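Side-chain contacts in putative transcriptional regulator, IclR family (Arthrobacter aurescens, PDB 3OBF), which probably acts as a DNA-binding transcription regulator of the IclR family, the crystallised piece being its C-terminal, presumably effector-binding, domain: residues R7-V12 and C36-P41; T20-A25 and F146-D151; M27-N32 and G83-T88; R108-N113 and A159-A164. All coordinates share one frame; numbering follows the deposited sequence.

Interaction 1. Residues R7-V12 and C36-P41; sequences RVAYPV and CVEQIP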
loop_
_atom_site.group_PDB
_atom_site.type_symbol
_atom_site.label_atom_id
_atom_site.label_comp_id
_atom_site.label_asym_id
_atom_site.label_seq_id
_atom_site.Cartn_x
_atom_site.Cartn_y
_atom_site.Cartn_z
ATOM N N ARG A 7 4.652 -16.592 2.386
ATOM C CA ARG A 7 3.976 -17.772 2.868
ATOM C C ARG A 7 2.836 -17.405 3.847
ATOM O O ARG A 7 1.717 -17.903 3.745
ATOM C CB ARG A 7 4.999 -18.738 3.505
ATOM C CG ARG A 7 4.395 -19.820 4.385
ATOM C CD ARG A 7 5.247 -21.093 4.337
ATOM N NE ARG A 7 5.363 -21.564 2.943
ATOM C CZ ARG A 7 6.299 -22.411 2.485
ATOM N NH1 ARG A 7 7.222 -22.916 3.305
ATOM N NH2 ARG A 7 6.322 -22.757 1.197
ATOM N N VAL A 8 3.125 -16.524 4.786
ATOM C CA VAL A 8 2.146 -16.184 5.793
ATOM C C VAL A 8 1.018 -15.368 5.164
ATOM O O VAL A 8 -0.134 -15.479 5.563
ATOM C CB VAL A 8 2.817 -15.406 6.945
ATOM C CG1 VAL A 8 1.799 -14.585 7.700
ATOM C CG2 VAL A 8 3.547 -16.368 7.869
ATOM N N ALA A 9 1.349 -14.569 4.154
ATOM C CA ALA A 9 0.381 -13.675 3.581
ATOM C C ALA A 9 -0.594 -14.381 2.680
ATOM O O ALA A 9 -1.741 -13.939 2.578
ATOM C CB ALA A 9 1.039 -12.482 2.812
ATOM N N TYR A 10 -0.154 -15.433 1.986
ATOM C CA TYR A 10 -1.021 -16.008 0.961
ATOM C C TYR A 10 -2.474 -16.351 1.413
ATOM O O TYR A 10 -3.414 -15.933 0.744
ATOM C CB TYR A 10 -0.379 -17.186 0.217
ATOM C CG TYR A 10 -1.329 -17.697 -0.833
ATOM C CD1 TYR A 10 -1.364 -17.120 -2.093
ATOM C CD2 TYR A 10 -2.252 -18.721 -0.546
ATOM C CE1 TYR A 10 -2.261 -17.556 -3.071
ATOM C CE2 TYR A 10 -3.161 -19.160 -1.531
ATOM C CZ TYR A 10 -3.151 -18.554 -2.776
ATOM O OH TYR A 10 -4.017 -18.955 -3.743
ATOM N N PRO A 11 -2.651 -17.107 2.538
ATOM C CA PRO A 11 -4.023 -17.439 2.958
ATOM C C PRO A 11 -4.805 -16.200 3.343
ATOM O O PRO A 11 -6.050 -16.182 3.223
ATOM C CB PRO A 11 -3.843 -18.279 4.227
ATOM C CG PRO A 11 -2.400 -18.685 4.257
ATOM C CD PRO A 11 -1.635 -17.687 3.431
ATOM N N VAL A 12 -4.088 -15.197 3.854
ATOM C CA VAL A 12 -4.739 -13.996 4.338
ATOM C C VAL A 12 -5.200 -13.162 3.107
ATOM O O VAL A 12 -6.287 -12.599 3.105
ATOM C CB VAL A 12 -3.810 -13.186 5.287
ATOM C CG1 VAL A 12 -4.402 -11.822 5.610
ATOM C CG2 VAL A 12 -3.530 -13.948 6.593
ATOM N N CYS A 36 4.792 -5.638 -6.524
ATOM C CA CYS A 36 3.856 -6.693 -6.190
ATOM C C CYS A 36 4.536 -8.083 -6.265
ATOM O O CYS A 36 5.052 -8.485 -7.312
ATOM C CB CYS A 36 2.608 -6.624 -7.063
ATOM S SG CYS A 36 1.519 -8.034 -6.712
ATOM N N VAL A 37 4.576 -8.790 -5.144
ATOM C CA VAL A 37 5.260 -10.093 -5.131
ATOM C C VAL A 37 4.293 -11.268 -4.916
ATOM O O VAL A 37 4.698 -12.413 -5.039
ATOM C CB VAL A 37 6.362 -10.166 -4.053
ATOM C CG1 VAL A 37 7.437 -9.135 -4.322
ATOM C CG2 VAL A 37 5.772 -10.073 -2.605
ATOM N N GLU A 38 3.038 -10.970 -4.568
ATOM C CA GLU A 38 2.019 -11.988 -4.373
ATOM C C GLU A 38 0.654 -11.312 -4.456
ATOM O O GLU A 38 0.434 -10.277 -3.818
ATOM C CB GLU A 38 2.182 -12.662 -3.004
ATOM C CG GLU A 38 1.481 -14.005 -2.875
ATOM C CD GLU A 38 2.002 -14.790 -1.666
ATOM O OE1 GLU A 38 2.598 -15.866 -1.901
ATOM O OE2 GLU A 38 1.832 -14.328 -0.500
ATOM N N GLN A 39 -0.262 -11.889 -5.228
ATOM C CA GLN A 39 -1.582 -11.298 -5.377
ATOM C C GLN A 39 -2.685 -12.311 -5.728
ATOM O O GLN A 39 -2.411 -13.380 -6.286
ATOM C CB GLN A 39 -1.526 -10.135 -6.394
ATOM C CG GLN A 39 -1.353 -10.575 -7.850
ATOM C CD GLN A 39 -2.675 -10.590 -8.601
ATOM O OE1 GLN A 39 -3.269 -11.645 -8.774
ATOM N NE2 GLN A 39 -3.145 -9.412 -9.038
ATOM N N ILE A 40 -3.922 -11.963 -5.378
ATOM C CA ILE A 40 -5.113 -12.754 -5.695
ATOM C C ILE A 40 -5.973 -11.855 -6.558
ATOM O O ILE A 40 -6.268 -10.744 -6.162
ATOM C CB ILE A 40 -5.958 -13.062 -4.449
ATOM C CG1 ILE A 40 -5.100 -13.510 -3.260
ATOM C CG2 ILE A 40 -7.132 -14.104 -4.795
ATOM C CD1 ILE A 40 -4.521 -14.900 -3.452
ATOM N N PRO A 41 -6.416 -12.317 -7.728
ATOM C CA PRO A 41 -7.214 -11.378 -8.545
ATOM C C PRO A 41 -8.683 -11.232 -8.067
ATOM O O PRO A 41 -9.255 -12.182 -7.512
ATOM C CB PRO A 41 -7.179 -12.015 -9.958
ATOM C CG PRO A 41 -7.139 -13.536 -9.666
ATOM C CD PRO A 41 -6.140 -13.588 -8.427
#

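Interaction 2. Residues T20-A25 and F146-D151; sequences TGETSA and FRVSQD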
loop_
_atom_site.group_PDB
_atom_site.type_symbol
_atom_site.label_atom_id
_atom_site.label_comp_id
_atom_site.label_asym_id
_atom_site.label_seq_id
_atom_site.Cartn_x
_atom_site.Cartn_y
_atom_site.Cartn_z
ATOM N N THR A 20 -13.869 -9.017 -0.067
ATOM C CA THR A 20 -13.991 -7.691 -0.658
ATOM C C THR A 20 -14.463 -7.797 -2.080
ATOM O O THR A 20 -15.008 -6.848 -2.628
ATOM C CB THR A 20 -12.641 -6.950 -0.680
ATOM O OG1 THR A 20 -11.730 -7.694 -1.491
ATOM C CG2 THR A 20 -12.082 -6.791 0.733
ATOM N N GLY A 21 -14.194 -8.939 -2.700
ATOM C CA GLY A 21 -14.454 -9.092 -4.126
ATOM C C GLY A 21 -13.427 -8.370 -4.964
ATOM O O GLY A 21 -13.566 -8.297 -6.185
ATOM N N GLU A 22 -12.373 -7.857 -4.330
ATOM C CA GLU A 22 -11.348 -7.108 -5.052
ATOM C C GLU A 22 -9.986 -7.814 -4.991
ATOM O O GLU A 22 -9.767 -8.670 -4.145
ATOM C CB GLU A 22 -11.246 -5.688 -4.486
ATOM C CG GLU A 22 -12.551 -4.866 -4.539
ATOM C CD GLU A 22 -12.962 -4.435 -5.955
ATOM O OE1 GLU A 22 -12.200 -4.654 -6.917
ATOM O OE2 GLU A 22 -14.050 -3.841 -6.114
ATOM N N THR A 23 -9.098 -7.467 -5.917
ATOM C CA THR A 23 -7.697 -7.923 -5.863
ATOM C C THR A 23 -7.037 -7.581 -4.499
ATOM O O THR A 23 -7.289 -6.506 -3.967
ATOM C CB THR A 23 -6.932 -7.253 -6.998
ATOM O OG1 THR A 23 -7.551 -7.631 -8.222
ATOM C CG2 THR A 23 -5.434 -7.631 -7.010
ATOM N N SER A 24 -6.249 -8.516 -3.938
ATOM C CA SER A 24 -5.395 -8.299 -2.733
ATOM C C SER A 24 -3.954 -8.569 -3.166
ATOM O O SER A 24 -3.719 -9.486 -3.947
ATOM C CB SER A 24 -5.667 -9.325 -1.646
ATOM O OG SER A 24 -7.033 -9.394 -1.407
ATOM N N ALA A 25 -2.998 -7.807 -2.647
ATOM C CA ALA A 25 -1.614 -7.951 -3.070
ATOM C C ALA A 25 -0.683 -7.710 -1.915
ATOM O O ALA A 25 -0.965 -6.887 -1.055
ATOM C CB ALA A 25 -1.297 -6.974 -4.184
ATOM N N PHE A 146 -14.713 3.417 -10.730
ATOM C CA PHE A 146 -16.148 3.453 -11.027
ATOM C C PHE A 146 -17.031 2.758 -9.966
ATOM O O PHE A 146 -18.142 3.209 -9.698
ATOM C CB PHE A 146 -16.471 2.959 -12.455
ATOM C CG PHE A 146 -16.281 1.478 -12.655
ATOM C CD1 PHE A 146 -17.269 0.568 -12.254
ATOM C CD2 PHE A 146 -15.122 0.986 -13.258
ATOM C CE1 PHE A 146 -17.096 -0.810 -12.428
ATOM C CE2 PHE A 146 -14.952 -0.386 -13.444
ATOM C CZ PHE A 146 -15.938 -1.285 -13.025
ATOM N N ARG A 147 -16.535 1.688 -9.340
ATOM C CA ARG A 147 -17.399 0.926 -8.441
ATOM C C ARG A 147 -17.122 1.186 -6.978
ATOM O O ARG A 147 -17.748 0.590 -6.106
ATOM C CB ARG A 147 -17.402 -0.581 -8.773
ATOM C CG ARG A 147 -16.043 -1.274 -8.868
ATOM C CD ARG A 147 -16.243 -2.799 -8.918
ATOM N NE ARG A 147 -14.995 -3.551 -8.725
ATOM C CZ ARG A 147 -14.498 -4.420 -9.606
ATOM N NH1 ARG A 147 -15.153 -4.656 -10.748
ATOM N NH2 ARG A 147 -13.349 -5.055 -9.347
ATOM N N VAL A 148 -16.196 2.091 -6.715
ATOM C CA VAL A 148 -15.766 2.371 -5.349
ATOM C C VAL A 148 -15.987 3.833 -5.055
ATOM O O VAL A 148 -15.375 4.702 -5.672
ATOM C CB VAL A 148 -14.252 2.034 -5.085
ATOM C CG1 VAL A 148 -13.893 2.325 -3.643
ATOM C CG2 VAL A 148 -13.935 0.578 -5.395
ATOM N N SER A 149 -16.879 4.082 -4.113
ATOM C CA SER A 149 -17.150 5.403 -3.615
ATOM C C SER A 149 -16.262 5.603 -2.399
ATOM O O SER A 149 -15.613 4.645 -1.913
ATOM C CB SER A 149 -18.620 5.476 -3.181
ATOM O OG SER A 149 -18.836 4.598 -2.090
ATOM N N GLN A 150 -16.237 6.845 -1.906
ATOM C CA GLN A 150 -15.463 7.170 -0.713
ATOM C C GLN A 150 -15.809 6.246 0.459
ATOM O O GLN A 150 -14.927 5.836 1.206
ATOM C CB GLN A 150 -15.606 8.648 -0.322
ATOM C CG GLN A 150 -14.552 9.094 0.703
ATOM C CD GLN A 150 -14.120 10.559 0.530
ATOM O OE1 GLN A 150 -14.846 11.385 -0.047
ATOM N NE2 GLN A 150 -12.924 10.882 1.035
ATOM N N ASP A 151 -17.082 5.916 0.604
ATOM C CA ASP A 151 -17.531 5.030 1.669
ATOM C C ASP A 151 -16.995 3.599 1.540
ATOM O O ASP A 151 -16.544 3.029 2.527
ATOM C CB ASP A 151 -19.064 5.023 1.706
ATOM C CG ASP A 151 -19.646 6.427 1.871
ATOM O OD1 ASP A 151 -18.961 7.253 2.513
ATOM O OD2 ASP A 151 -20.778 6.715 1.373
#

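Interaction 3. Residues M27-N32 and G83-T88; sequences MVWNGN and GSITLT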
loop_
_atom_site.group_PDB
_atom_site.type_symbol
_atom_site.label_atom_id
_atom_site.label_comp_id
_atom_site.label_asym_id
_atom_site.label_seq_id
_atom_site.Cartn_x
_atom_site.Cartn_y
_atom_site.Cartn_z
HETATM N N MSE A 27 2.928 -6.237 -1.213
HETATM C CA MSE A 27 3.949 -5.392 -1.802
HETATM C C MSE A 27 5.234 -5.427 -0.956
HETATM O O MSE A 27 5.186 -5.548 0.285
HETATM C CB MSE A 27 3.457 -3.948 -1.909
HETATM C CG MSE A 27 2.033 -3.804 -2.349
HETATM SE SE MSE A 27 1.724 -4.567 -4.149
HETATM C CE MSE A 27 2.617 -3.216 -5.203
ATOM N N VAL A 28 6.372 -5.325 -1.644
ATOM C CA VAL A 28 7.657 -5.077 -0.992
ATOM C C VAL A 28 8.328 -3.812 -1.549
ATOM O O VAL A 28 8.029 -3.370 -2.658
ATOM C CB VAL A 28 8.628 -6.275 -1.055
ATOM C CG1 VAL A 28 8.019 -7.506 -0.345
ATOM C CG2 VAL A 28 9.039 -6.564 -2.524
ATOM N N TRP A 29 9.237 -3.256 -0.748
ATOM C CA TRP A 29 9.891 -1.992 -1.033
ATOM C C TRP A 29 11.326 -2.289 -1.380
ATOM O O TRP A 29 11.995 -3.017 -0.633
ATOM C CB TRP A 29 9.853 -1.158 0.243
ATOM C CG TRP A 29 10.358 0.259 0.125
ATOM C CD1 TRP A 29 11.362 0.836 0.867
ATOM C CD2 TRP A 29 9.863 1.279 -0.747
ATOM N NE1 TRP A 29 11.528 2.152 0.493
ATOM C CE2 TRP A 29 10.625 2.447 -0.500
ATOM C CE3 TRP A 29 8.860 1.322 -1.720
ATOM C CZ2 TRP A 29 10.401 3.638 -1.176
ATOM C CZ3 TRP A 29 8.636 2.518 -2.390
ATOM C CH2 TRP A 29 9.396 3.658 -2.111
ATOM N N ASN A 30 11.805 -1.771 -2.496
ATOM C CA ASN A 30 13.251 -1.825 -2.788
ATOM C C ASN A 30 14.000 -0.503 -2.583
ATOM O O ASN A 30 15.175 -0.371 -2.963
ATOM C CB ASN A 30 13.531 -2.377 -4.196
ATOM C CG ASN A 30 12.970 -1.513 -5.284
ATOM O OD1 ASN A 30 12.642 -0.359 -5.062
ATOM N ND2 ASN A 30 12.876 -2.061 -6.488
ATOM N N GLY A 31 13.325 0.488 -2.018
ATOM C CA GLY A 31 13.957 1.781 -1.718
ATOM C C GLY A 31 13.556 2.906 -2.641
ATOM O O GLY A 31 13.618 4.066 -2.274
ATOM N N ASN A 32 13.151 2.583 -3.860
ATOM C CA ASN A 32 12.585 3.624 -4.703
ATOM C C ASN A 32 11.324 3.174 -5.467
ATOM O O ASN A 32 10.823 3.906 -6.344
ATOM C CB ASN A 32 13.678 4.266 -5.598
ATOM C CG ASN A 32 14.369 3.259 -6.494
ATOM O OD1 ASN A 32 13.916 2.119 -6.624
ATOM N ND2 ASN A 32 15.464 3.658 -7.104
ATOM N N GLY A 83 13.123 12.987 -8.288
ATOM C CA GLY A 83 12.266 12.405 -9.295
ATOM C C GLY A 83 12.233 10.887 -9.228
ATOM O O GLY A 83 11.539 10.258 -10.019
ATOM N N SER A 84 12.943 10.273 -8.286
ATOM C CA SER A 84 12.824 8.808 -8.135
ATOM C C SER A 84 11.396 8.403 -7.839
ATOM O O SER A 84 10.901 7.435 -8.385
ATOM C CB SER A 84 13.716 8.274 -7.009
ATOM O OG SER A 84 15.042 8.519 -7.360
ATOM N N ILE A 85 10.770 9.117 -6.915
ATOM C CA ILE A 85 9.341 8.951 -6.637
ATOM C C ILE A 85 8.662 10.195 -7.230
ATOM O O ILE A 85 9.127 11.292 -6.979
ATOM C CB ILE A 85 9.089 8.816 -5.119
ATOM C CG1 ILE A 85 9.753 7.536 -4.565
ATOM C CG2 ILE A 85 7.635 8.826 -4.804
ATOM C CD1 ILE A 85 9.192 6.233 -5.094
ATOM N N THR A 86 7.619 10.017 -8.057
ATOM C CA THR A 86 7.039 11.146 -8.785
ATOM C C THR A 86 5.828 11.713 -8.072
ATOM O O THR A 86 4.998 10.976 -7.496
ATOM C CB THR A 86 6.693 10.832 -10.269
ATOM O OG1 THR A 86 5.660 9.855 -10.313
ATOM C CG2 THR A 86 7.942 10.333 -11.056
ATOM N N LEU A 87 5.751 13.039 -8.104
ATOM C CA LEU A 87 4.676 13.782 -7.448
ATOM C C LEU A 87 4.435 15.080 -8.215
ATOM O O LEU A 87 5.401 15.737 -8.606
ATOM C CB LEU A 87 5.048 14.102 -5.990
ATOM C CG LEU A 87 4.047 14.952 -5.196
ATOM C CD1 LEU A 87 2.733 14.173 -5.011
ATOM C CD2 LEU A 87 4.612 15.350 -3.841
ATOM N N THR A 88 3.165 15.430 -8.435
ATOM C CA THR A 88 2.810 16.650 -9.178
ATOM C C THR A 88 3.181 17.918 -8.432
ATOM O O THR A 88 2.718 18.132 -7.306
ATOM C CB THR A 88 1.314 16.737 -9.469
ATOM O OG1 THR A 88 0.950 15.654 -10.320
ATOM C CG2 THR A 88 0.979 18.058 -10.193
HETATM O O HOH W 1 11.973 5.094 -8.515
#

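Interaction 4. Residues R108-N113 and A159-A164; sequences RGWAVN and ACAAAA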
loop_
_atom_site.group_PDB
_atom_site.type_symbol
_atom_site.label_atom_id
_atom_site.label_comp_id
_atom_site.label_asym_id
_atom_site.label_seq_id
_atom_site.Cartn_x
_atom_site.Cartn_y
_atom_site.Cartn_z
ATOM N N ARG A 108 -4.183 6.453 10.862
ATOM C CA ARG A 108 -5.450 5.833 10.377
ATOM C C ARG A 108 -5.326 4.297 10.284
ATOM O O ARG A 108 -6.279 3.578 10.568
ATOM C CB ARG A 108 -5.894 6.425 9.030
ATOM C CG ARG A 108 -7.225 5.889 8.489
ATOM C CD ARG A 108 -7.685 6.716 7.270
ATOM N NE ARG A 108 -6.558 6.901 6.393
ATOM C CZ ARG A 108 -6.007 8.072 6.058
ATOM N NH1 ARG A 108 -6.524 9.242 6.453
ATOM N NH2 ARG A 108 -4.944 8.057 5.275
ATOM N N GLY A 109 -4.143 3.817 9.885
ATOM C CA GLY A 109 -3.886 2.394 9.733
ATOM C C GLY A 109 -3.857 1.962 8.277
ATOM O O GLY A 109 -3.547 0.797 7.976
ATOM N N TRP A 110 -4.186 2.888 7.375
ATOM C CA TRP A 110 -4.071 2.642 5.941
ATOM C C TRP A 110 -3.888 3.949 5.155
ATOM O O TRP A 110 -4.361 4.983 5.570
ATOM C CB TRP A 110 -5.272 1.860 5.397
ATOM C CG TRP A 110 -6.605 2.620 5.435
ATOM C CD1 TRP A 110 -7.139 3.422 4.445
ATOM C CD2 TRP A 110 -7.571 2.604 6.502
ATOM N NE1 TRP A 110 -8.380 3.902 4.840
ATOM C CE2 TRP A 110 -8.662 3.422 6.095
ATOM C CE3 TRP A 110 -7.616 1.983 7.757
ATOM C CZ2 TRP A 110 -9.776 3.642 6.906
ATOM C CZ3 TRP A 110 -8.732 2.197 8.570
ATOM C CH2 TRP A 110 -9.796 3.029 8.140
ATOM N N ALA A 111 -3.157 3.890 4.045
ATOM C CA ALA A 111 -3.057 5.002 3.113
ATOM C C ALA A 111 -4.096 4.828 2.032
ATOM O O ALA A 111 -4.591 3.705 1.773
ATOM C CB ALA A 111 -1.656 5.085 2.511
ATOM N N VAL A 112 -4.426 5.950 1.411
ATOM C CA VAL A 112 -5.491 6.059 0.460
ATOM C C VAL A 112 -4.997 6.707 -0.846
ATOM O O VAL A 112 -4.274 7.696 -0.825
ATOM C CB VAL A 112 -6.614 6.931 1.055
ATOM C CG1 VAL A 112 -7.487 7.470 -0.030
ATOM C CG2 VAL A 112 -7.455 6.124 2.056
ATOM N N ASN A 113 -5.362 6.107 -1.970
ATOM C CA ASN A 113 -5.196 6.720 -3.280
ATOM C C ASN A 113 -6.568 6.723 -3.937
ATOM O O ASN A 113 -7.072 5.692 -4.340
ATOM C CB ASN A 113 -4.177 5.917 -4.104
ATOM C CG ASN A 113 -4.109 6.350 -5.570
ATOM O OD1 ASN A 113 -4.512 7.462 -5.959
ATOM N ND2 ASN A 113 -3.585 5.467 -6.391
ATOM N N ALA A 159 -10.601 -3.142 6.017
ATOM C CA ALA A 159 -10.347 -4.533 5.664
ATOM C C ALA A 159 -8.844 -4.741 5.430
ATOM O O ALA A 159 -8.256 -5.722 5.898
ATOM C CB ALA A 159 -11.145 -4.922 4.417
ATOM N N CYS A 160 -8.231 -3.780 4.740
ATOM C CA CYS A 160 -6.824 -3.865 4.394
ATOM C C CYS A 160 -5.984 -3.858 5.661
ATOM O O CYS A 160 -5.060 -4.633 5.806
ATOM C CB CYS A 160 -6.449 -2.699 3.489
ATOM S SG CYS A 160 -4.844 -2.801 2.799
ATOM N N ALA A 161 -6.328 -2.966 6.581
ATOM C CA ALA A 161 -5.594 -2.816 7.808
ATOM C C ALA A 161 -5.761 -4.088 8.657
ATOM O O ALA A 161 -4.785 -4.548 9.285
ATOM C CB ALA A 161 -6.098 -1.599 8.558
ATOM N N ALA A 162 -6.969 -4.662 8.652
ATOM C CA ALA A 162 -7.202 -5.889 9.415
ATOM C C ALA A 162 -6.372 -7.028 8.862
ATOM O O ALA A 162 -5.760 -7.748 9.629
ATOM C CB ALA A 162 -8.712 -6.266 9.466
ATOM N N ALA A 163 -6.310 -7.162 7.532
ATOM C CA ALA A 163 -5.498 -8.188 6.882
ATOM C C ALA A 163 -4.005 -7.986 7.151
ATOM O O ALA A 163 -3.295 -8.953 7.486
ATOM C CB ALA A 163 -5.769 -8.230 5.363
ATOM N N ALA A 164 -3.526 -6.746 7.039
ATOM C CA ALA A 164 -2.100 -6.492 7.356
ATOM C C ALA A 164 -1.744 -6.835 8.814
ATOM O O ALA A 164 -0.651 -7.343 9.078
ATOM C CB ALA A 164 -1.671 -5.067 7.012
#

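Interaction 1. Residues R7-V12 and C36-P41
Tyr-10 reaches across from helix 3-20 to Glu-38 and Ile-40 of strand 34-40. At the root, CB of Tyr-10 lies 3.7 Å from OE2 of Glu-38. CG stands anti to the backbone N (chi1 -179°), which carries the ring from Glu-38 out toward Ile-40. CD1 of Tyr-10 is then shared, 4.1 Å from both CD of Glu-38 and CD1 of Ile-40. Further out the isoleucine takes over: CE1 of Tyr-10 comes within 3.5 Å of Ile-40 CD1, and the same methyl is 4.1 Å from the tyrosine OH. The carboxylate sits at the ring's edge, near its plane, with the two flat groups turned 75° apart. The glutamate chain is extended, and OE2 of Glu-38 also meets CB of Ala-9 at 3.9 Å. Although OE2 of Glu-38 is 3.4 Å from Tyr-10 N, the angle is poor, so the two are close without being bonded. With only an alanine methyl in place of the Glu-38 side chain, the CB and CD1 side of the tyrosine would probably lose its neighbour, leaving the ring held across this contact by Ile-40 alone. Val-37 and Glu-38 form a classic beta bulge opposite Leu-26 of strand 24-29. Arg-6 from earlier in the helix touches Glu-38, while Leu-13 and Thr-17 pack on Ile-40, so helix 3-20 runs along this strand of the antiparallel sheet.

Interaction 2. Residues T20-A25 and F146-D151
Between Glu-22 and Val-148 the backbones stay 10.5 Å apart at their CA atoms, a gap spanned by a two-pronged, side-on salt bridge from Arg-147 to Glu-22. The segment 20-25 leaves helix 3-20 through Gly-21, whose positive phi turns the chain toward strand 24-29. The exit is marked by an ST turn, in which Thr-20 OG1 accepts from Glu-22 N at 2.9 Å. The other segment is a short 3-10 turn leading to Ser-149, the N-cap of helix 150-170. Arginine and glutamate approach from opposite directions. The arginine chain is extended from CG to NE, whereas the glutamate is bent at chi2 (-71°), which brings its carboxylate to the edge of the guanidinium, the two planes 35° apart. NH2 of Arg-147 gives a nearly straight bond of 2.7 Å to OE1 of Glu-22, lying in the guanidinium plane though 28° out of the carboxylate plane. The companion bond is less straight, from NE of Arg-147 to the syn lone pair of OE2. Together they pin both oxygens and limit rotation of either group. Glu-22 is buried, and the bridge probably helps to offset its charge. A leucine in place of Arg-147 would probably leave the buried carboxylate without its countercharge and the carbonyl of His-44, held by NH1, without this donor. Ile-141, Ala-143 and Pro-144 on strand 135-144 line the glutamate. Beside the bridge, CG2 of Val-148 lies loosely alongside, 4.5 Å from OE2 of Glu-22.

Interaction 3. Residues M27-N32 and G83-T88
Trp-29 turns one face to the backbone of its own turn and its rim to Ile-85. The turn joins strands 24-29 and 34-40 into a beta hairpin, and it includes an Asx turn in which Asn-30 OD1 accepts from Asn-32 N at 3.2 Å. Folding the chain back in this way sets Gly-31 N 3.4 Å above the indole plane of Trp-29, offset toward the rim. With chi1 at -174° the indole swings away from its own backbone N, and its six-membered ring is carried out to the loop that follows helix 73-82. There CH2 of Trp-29 meets CD1 of Ile-85 at 3.9 Å, with the methyl near the ring plane and at its edge. The two side chains come from opposite directions. The same methyl also comes close to the hairpin backbone at O of Asn-32, an approach short enough to be read with caution. Beyond the pair, Trp-29 NE1 is hydrogen-bonded to Glu-71 and the indole meets the Phe-67 ring at about 20° between planes; Ile-85 also rests on Val-64 and Leu-80. Alongside the methyl, CB of Asn-32 and CB of Ser-84 lie 4.2 Å apart. Asn-57 ND2 bonds to the carbonyl of Ser-84. One water bridges the two backbones, donating to O of Asn-32 at 2.7 Å and to O of Ser-84 at 2.6 Å.

Interaction 4. Residues R108-N113 and A159-A164
The turn from helix 92-108 into strand 111-114, at the edge of the sheet within this chain, packs on the long helix 150-170, with Gly-109 and Trp-110 meeting Ala-161. Gly-109 is the first residue to leave the helix, with a positive phi of 105°. CA of Gly-109 lies 5.8 Å from CA of Ala-161, the closest pair of CA atoms. A CB at this glycine would point at the helix and come 3.9 Å from Ala-161 CB, besides pressing on the carbonyl of Arg-108. What touches instead is the carbonyl: O of Gly-109 lies 3.5 Å from CB of Ala-161. Trp-110 has CG tucked between its backbone N and carbonyl carbon (chi1 67°), bringing CE3 of the indole obliquely to 4.0 Å from CB of Ala-161. Arg-108 steadies the tryptophan from the last residue of the helix. Its CG sits 3.6 Å above the indole plane of Trp-110, over the centre, while the guanidinium curls round to the backbone. There NE and NH2 of Arg-108 both donate to O of Trp-110, at 3.0 Å and 3.1 Å, gripping one oxygen with two nitrogens. Ser-126 of strand 121-129 touches Ala-161 and Trp-110 and bonds to the carbonyl of Gly-109. A single methyl serves both partners: the contact across the segments brings carbonyl, indole and methyl together without polar bonding, the glycine being called for by its backbone angles, while the polar bonds act between helix end and turn and to the neighbouring strand.

From the N terminus, interaction 1 closes first, joining helix 3-20 to strand 34-40 and bringing the intervening strand 24-29 into its loop. Interaction 2 starts inside that loop and runs on to the entrance of helix 150-170, so the two cross; they also touch where Ile-40 N meets Ser-24 O. Interaction 3 crosses interaction 1 as well, but lies wholly within the span of interaction 2, linking the hairpin turn to the loop after helix 73-82. Interaction 4 opens after interactions 1 and 3 have closed and crosses interaction 2, with which it shares helix 150-170. Together they tie both terminal helices and the helices between residues 62 and 108 to one antiparallel sheet.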